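Local coordinates for GDNF family receptor alpha-3 (Homo sapiens, PDB 2GH0), which binds the growth factor artemin and thereby triggers autophosphorylation and activation of the RET receptor, the present chain holding two of its GDNF/GAS1 domains, at residues Cys46-Leu51 and Asp108-Ser113; Leu65-Cys70 and Pro152-Asn157. All blocks are in the same frame, centred on the assembly; numbering follows the deposited sequence.

In the fold
After helices 11-20 and 23-35 the chain forms helix 43-56, whose residues 46-51 meet the start of helix 109-121 in contact 1, closing a loop of 56 residues, more than half of them helical. Helix 59-66 follows within that loop, and its end, at Leu-66 and Leu-67, meets Phe-154 of strand 152-154 in contact 2, closing a loop of 81 residues. The segments alternate along the chain, so the two loops cross instead of nesting. Each contact joins the two GDNF/GAS1 domains of this chain, contact 1 between two helices and contact 2 between a helix end and a two-stranded hairpin, with centres about 20 Å apart.

Contact 1. Residues Cys46-Leu51 and Asp108-Ser113; sequences CLRQLL and DPLCRS
Leu-51 and Leu-110 meet tip to tip, with CD1 of Leu-51 lying 4.1 Å from CD2 of Leu-110. The two leucines use different first torsions to reach each other: Leu-51 has CG anti to its carbonyl carbon (chi1 -79°), whereas Leu-110 extends CG opposite its backbone nitrogen (chi1 180°). Branched, flexible and apolar, leucine suits both places, because two leucine side chains, each contributing one methyl, span the gap between segments whose nearest CA atoms, those of Leu-51 and Leu-110, are 10.4 Å apart. Arg-48, one turn of helix earlier, folds its guanidinium across the base of Leu-51, whose CB sits 3.4 Å above the guanidinium plane and toward its rim. From there NH1 of Arg-48 comes within 4.3 Å of CD2 of Leu-110, approaching obliquely. The arginine thus lays a guanidinium face over Leu-51 CB while its charge stays at the exposed border, where Glu-55 offers a long, weak ion pair.

In the partner segment, Asp-108 is the N-cap of helix 109-121. Its OD2 accepts from Cys-111 N at 2.9 Å, met 44° out of the carboxylate plane, and this helps to fix the first turn that carries Leu-110. With no hydrogen bond or salt bridge between the segments and only 74 Å² buried, this interdomain contact rests on van der Waals contact: one methyl-methyl touch and a guanidinium nitrogen beside a methyl, with no directional bond to set its geometry.

Contact 2. Residues Leu65-Cys70 and Pro152-Asn157; sequences LLLCPC and PNFVSN. With NAG (2-acetamido-2-deoxy-beta-D-glucopyranose), chain E.
Phe-154 has CG anti to its carbonyl carbon (chi1 -64°), which sends the ring toward the end of helix 59-66, where Leu-66 holds CG opposite its backbone nitrogen (chi1 -171°); Leu-67, just past the helix, follows in a turn. CD1 of Leu-66 lies 4.1 Å from CE1 of Phe-154, the two side chains running alongside in opposing senses. Leu-67 lies roughly perpendicular to the phenylalanine side chain, its CD2 at the ring edge, 4.0 Å from CZ of Phe-154. Leu-66 O comes obliquely to within 3.4 Å of CE1 of Phe-154; the same oxygen accepts a weak bond from Cys-68 N in an inverse gamma turn centred on Leu-67. A large flat ring suits this buried place, since it can touch both leucines at once and offer Arg-81 a cation-pi partner. Replacing Phe-154 by an alanine removes the ring, which would probably open a gap beside both leucines and leave Arg-81 without its cation-pi partner.

Farther along, CB of Ser-156 lies 3.4 Å from O5 of an N-acetylglucosamine of the N-glycan on Asn-159, a plain contact. The contact joins the end of helix 59-66 to the hairpin of strands 152-154 and 162-164; helix 135-143 packs on both leucines, and Met-199 of helix 189-205 on Phe-154.

Contact 1. Residues Cys46-Leu51 and Asp108-Ser113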
loop_
_atom_site.group_PDB
_atom_site.type_symbol
_atom_site.label_atom_id
_atom_site.label_comp_id
_atom_site.label_asym_id
_atom_site.label_seq_id
_atom_site.Cartn_x
_atom_site.Cartn_y
_atom_site.Cartn_z
ATOM N N CYS C 46 5.810 27.342 22.975
ATOM C CA CYS C 46 5.531 26.611 24.251
ATOM C C CYS C 46 4.593 27.407 25.143
ATOM O O CYS C 46 3.600 26.899 25.684
ATOM C CB CYS C 46 6.863 26.305 24.933
ATOM S SG CYS C 46 6.736 25.712 26.645
ATOM N N LEU C 47 4.872 28.702 25.275
ATOM C CA LEU C 47 4.068 29.561 26.154
ATOM C C LEU C 47 2.619 29.598 25.631
ATOM O O LEU C 47 1.684 29.526 26.397
ATOM C CB LEU C 47 4.688 30.985 26.130
ATOM C CG LEU C 47 5.509 31.540 27.265
ATOM C CD1 LEU C 47 5.981 30.553 28.375
ATOM C CD2 LEU C 47 6.555 32.623 26.727
ATOM N N ARG C 48 2.443 29.720 24.331
ATOM C CA ARG C 48 1.123 29.806 23.717
ATOM C C ARG C 48 0.341 28.477 23.917
ATOM O O ARG C 48 -0.860 28.485 24.197
ATOM C CB ARG C 48 1.269 30.068 22.208
ATOM C CG ARG C 48 -0.051 30.134 21.451
ATOM C CD ARG C 48 -0.922 31.284 22.012
ATOM N NE ARG C 48 -1.984 30.752 22.888
ATOM C CZ ARG C 48 -2.923 31.488 23.484
ATOM N NH1 ARG C 48 -2.963 32.818 23.328
ATOM N NH2 ARG C 48 -3.850 30.891 24.198
ATOM N N GLN C 49 1.038 27.358 23.814
ATOM C CA GLN C 49 0.367 26.028 24.059
ATOM C C GLN C 49 0.009 25.826 25.528
ATOM O O GLN C 49 -1.000 25.169 25.854
ATOM C CB GLN C 49 1.228 24.873 23.514
ATOM C CG GLN C 49 1.371 24.908 21.975
ATOM C CD GLN C 49 -0.023 24.877 21.325
ATOM O OE1 GLN C 49 -0.804 23.963 21.556
ATOM N NE2 GLN C 49 -0.355 25.915 20.593
ATOM N N LEU C 50 0.825 26.352 26.437
ATOM C CA LEU C 50 0.475 26.385 27.879
ATOM C C LEU C 50 -0.790 27.214 28.144
ATOM O O LEU C 50 -1.705 26.772 28.887
ATOM C CB LEU C 50 1.676 26.878 28.745
ATOM C CG LEU C 50 2.804 25.840 28.918
ATOM C CD1 LEU C 50 3.989 26.545 29.486
ATOM C CD2 LEU C 50 2.400 24.692 29.881
ATOM N N LEU C 51 -0.860 28.392 27.546
ATOM C CA LEU C 51 -2.015 29.260 27.729
ATOM C C LEU C 51 -3.280 28.569 27.249
ATOM O O LEU C 51 -4.320 28.593 27.937
ATOM C CB LEU C 51 -1.823 30.576 26.979
ATOM C CG LEU C 51 -0.912 31.610 27.689
ATOM C CD1 LEU C 51 -0.578 32.672 26.676
ATOM C CD2 LEU C 51 -1.573 32.220 28.911
ATOM N N ASP C 108 1.770 43.794 27.282
ATOM C CA ASP C 108 0.848 42.894 26.535
ATOM C C ASP C 108 -0.513 42.887 27.209
ATOM O O ASP C 108 -0.599 42.469 28.375
ATOM C CB ASP C 108 1.356 41.434 26.568
ATOM C CG ASP C 108 0.320 40.433 26.002
ATOM O OD1 ASP C 108 -0.136 40.587 24.856
ATOM O OD2 ASP C 108 -0.042 39.483 26.719
ATOM N N PRO C 109 -1.565 43.321 26.489
ATOM C CA PRO C 109 -2.899 43.322 27.102
ATOM C C PRO C 109 -3.382 42.019 27.797
ATOM O O PRO C 109 -4.001 42.113 28.876
ATOM C CB PRO C 109 -3.807 43.654 25.924
ATOM C CG PRO C 109 -2.914 44.556 25.021
ATOM C CD PRO C 109 -1.589 43.866 25.109
ATOM N N LEU C 110 -3.150 40.836 27.191
ATOM C CA LEU C 110 -3.499 39.547 27.846
ATOM C C LEU C 110 -2.834 39.341 29.195
ATOM O O LEU C 110 -3.491 38.922 30.181
ATOM C CB LEU C 110 -3.163 38.337 26.946
ATOM C CG LEU C 110 -3.468 36.925 27.505
ATOM C CD1 LEU C 110 -4.922 36.835 27.877
ATOM C CD2 LEU C 110 -3.210 35.838 26.446
ATOM N N CYS C 111 -1.520 39.492 29.237
ATOM C CA CYS C 111 -0.792 39.321 30.523
ATOM C C CYS C 111 -1.268 40.310 31.570
ATOM O O CYS C 111 -1.523 39.925 32.684
ATOM C CB CYS C 111 0.705 39.428 30.344
ATOM S SG CYS C 111 1.593 39.063 31.899
ATOM N N ARG C 112 -1.410 41.604 31.211
ATOM C CA ARG C 112 -1.941 42.560 32.203
ATOM C C ARG C 112 -3.283 42.079 32.834
ATOM O O ARG C 112 -3.469 42.081 34.072
ATOM C CB ARG C 112 -2.109 43.972 31.591
ATOM C CG ARG C 112 -2.595 44.949 32.704
ATOM C CD ARG C 112 -3.037 46.265 32.157
ATOM N NE ARG C 112 -1.923 47.057 31.668
ATOM C CZ ARG C 112 -1.145 47.868 32.406
ATOM N NH1 ARG C 112 -1.276 47.982 33.737
ATOM N NH2 ARG C 112 -0.185 48.543 31.791
ATOM N N SER C 113 -4.208 41.659 31.970
ATOM C CA SER C 113 -5.509 41.138 32.395
ATOM C C SER C 113 -5.428 39.887 33.313
ATOM O O SER C 113 -6.177 39.773 34.296
ATOM C CB SER C 113 -6.343 40.874 31.129
ATOM O OG SER C 113 -7.587 40.246 31.396
#

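Contact 2. Residues Leu65-Cys70 and Pro152-Asn157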
loop_
_atom_site.group_PDB
_atom_site.type_symbol
_atom_site.label_atom_id
_atom_site.label_comp_id
_atom_site.label_asym_id
_atom_site.label_seq_id
_atom_site.Cartn_x
_atom_site.Cartn_y
_atom_site.Cartn_z
ATOM N N LEU C 65 -3.601 17.927 37.284
ATOM C CA LEU C 65 -2.325 17.746 36.595
ATOM C C LEU C 65 -1.200 18.504 37.371
ATOM O O LEU C 65 -0.072 18.017 37.624
ATOM C CB LEU C 65 -2.463 18.331 35.177
ATOM C CG LEU C 65 -1.167 18.197 34.356
ATOM C CD1 LEU C 65 -0.812 16.723 34.109
ATOM C CD2 LEU C 65 -1.157 19.005 33.034
ATOM N N LEU C 66 -1.494 19.744 37.697
ATOM C CA LEU C 66 -0.443 20.604 38.278
ATOM C C LEU C 66 -0.407 20.642 39.785
ATOM O O LEU C 66 0.714 20.633 40.381
ATOM C CB LEU C 66 -0.649 22.002 37.695
ATOM C CG LEU C 66 0.484 23.012 38.021
ATOM C CD1 LEU C 66 1.804 22.497 37.592
ATOM C CD2 LEU C 66 0.169 24.369 37.286
ATOM N N LEU C 67 -1.573 20.623 40.441
ATOM C CA LEU C 67 -1.681 20.791 41.920
ATOM C C LEU C 67 -1.796 19.455 42.541
ATOM O O LEU C 67 -2.669 19.195 43.336
ATOM C CB LEU C 67 -2.833 21.713 42.349
ATOM C CG LEU C 67 -2.833 23.081 41.634
ATOM C CD1 LEU C 67 -3.999 24.017 42.013
ATOM C CD2 LEU C 67 -1.499 23.811 41.795
ATOM N N CYS C 68 -0.827 18.606 42.214
ATOM C CA CYS C 68 -0.917 17.186 42.616
ATOM C C CYS C 68 -0.080 16.988 43.867
ATOM O O CYS C 68 1.008 17.673 44.070
ATOM C CB CYS C 68 -0.491 16.262 41.452
ATOM S SG CYS C 68 1.133 16.686 40.744
ATOM N N PRO C 69 -0.571 16.146 44.778
ATOM C CA PRO C 69 0.094 16.005 46.069
ATOM C C PRO C 69 1.283 15.019 46.039
ATOM O O PRO C 69 1.191 14.026 45.335
ATOM C CB PRO C 69 -1.027 15.437 46.952
ATOM C CG PRO C 69 -1.866 14.648 46.043
ATOM C CD PRO C 69 -1.789 15.293 44.665
ATOM N N CYS C 70 2.349 15.280 46.835
ATOM C CA CYS C 70 3.553 14.451 46.914
ATOM C C CYS C 70 3.892 14.209 48.370
ATOM O O CYS C 70 3.887 15.151 49.168
ATOM C CB CYS C 70 4.763 15.121 46.247
ATOM S SG CYS C 70 4.564 15.316 44.427
ATOM N N PRO C 152 4.098 31.510 37.067
ATOM C CA PRO C 152 4.525 30.988 38.358
ATOM C C PRO C 152 4.841 29.479 38.330
ATOM O O PRO C 152 4.336 28.718 37.421
ATOM C CB PRO C 152 3.280 31.233 39.230
ATOM C CG PRO C 152 2.136 31.053 38.342
ATOM C CD PRO C 152 2.615 31.505 36.961
ATOM N N ASN C 153 5.633 28.992 39.284
ATOM C CA ASN C 153 5.840 27.524 39.290
ATOM C C ASN C 153 6.356 27.062 40.648
ATOM O O ASN C 153 6.863 27.862 41.406
ATOM C CB ASN C 153 6.894 27.131 38.229
ATOM C CG ASN C 153 6.948 25.597 37.975
ATOM O OD1 ASN C 153 5.912 24.925 38.028
ATOM N ND2 ASN C 153 8.181 25.053 37.723
ATOM N N PHE C 154 6.262 25.766 40.929
ATOM C CA PHE C 154 6.847 25.205 42.158
ATOM C C PHE C 154 8.366 25.418 42.139
ATOM O O PHE C 154 9.010 25.266 41.122
ATOM C CB PHE C 154 6.540 23.702 42.279
ATOM C CG PHE C 154 5.059 23.455 42.428
ATOM C CD1 PHE C 154 4.270 23.180 41.327
ATOM C CD2 PHE C 154 4.459 23.629 43.677
ATOM C CE1 PHE C 154 2.898 23.012 41.465
ATOM C CE2 PHE C 154 3.096 23.472 43.845
ATOM C CZ PHE C 154 2.299 23.112 42.733
ATOM N N VAL C 155 8.946 25.674 43.296
ATOM C CA VAL C 155 10.358 26.016 43.336
ATOM C C VAL C 155 11.174 24.807 43.780
ATOM O O VAL C 155 12.410 24.772 43.568
ATOM C CB VAL C 155 10.605 27.209 44.301
ATOM C CG1 VAL C 155 9.748 28.419 43.892
ATOM C CG2 VAL C 155 10.309 26.825 45.694
ATOM N N SER C 156 10.516 23.837 44.396
ATOM C CA SER C 156 11.221 22.735 45.035
ATOM C C SER C 156 10.674 21.370 44.691
ATOM O O SER C 156 9.481 21.253 44.371
ATOM C CB SER C 156 11.168 22.908 46.593
ATOM O OG SER C 156 11.741 21.805 47.264
ATOM N N ASN C 157 11.509 20.339 44.813
ATOM C CA ASN C 157 10.984 18.955 44.750
ATOM C C ASN C 157 10.654 18.363 46.124
ATOM O O ASN C 157 10.248 17.206 46.216
ATOM C CB ASN C 157 11.935 18.011 43.997
ATOM C CG ASN C 157 13.329 18.088 44.472
ATOM O OD1 ASN C 157 13.603 18.481 45.640
ATOM N ND2 ASN C 157 14.269 17.744 43.570
HETATM C C1 NAG E . 11.001 25.000 49.650
HETATM C C2 NAG E . 11.257 26.024 50.794
HETATM C C3 NAG E . 12.209 27.098 50.312
HETATM C C4 NAG E . 13.493 26.566 49.695
HETATM C C5 NAG E . 13.050 25.529 48.667
HETATM C C6 NAG E . 14.106 24.757 47.865
HETATM C C7 NAG E . 9.543 26.725 52.451
HETATM C C8 NAG E . 8.372 27.645 52.628
HETATM N N2 NAG E . 9.997 26.698 51.191
HETATM O O3 NAG E . 12.429 27.940 51.394
HETATM O O4 NAG E . 13.940 27.694 48.971
HETATM O O5 NAG E . 12.299 24.531 49.311
HETATM O O6 NAG E . 14.970 24.350 48.833
HETATM O O7 NAG E . 10.070 26.130 53.401
#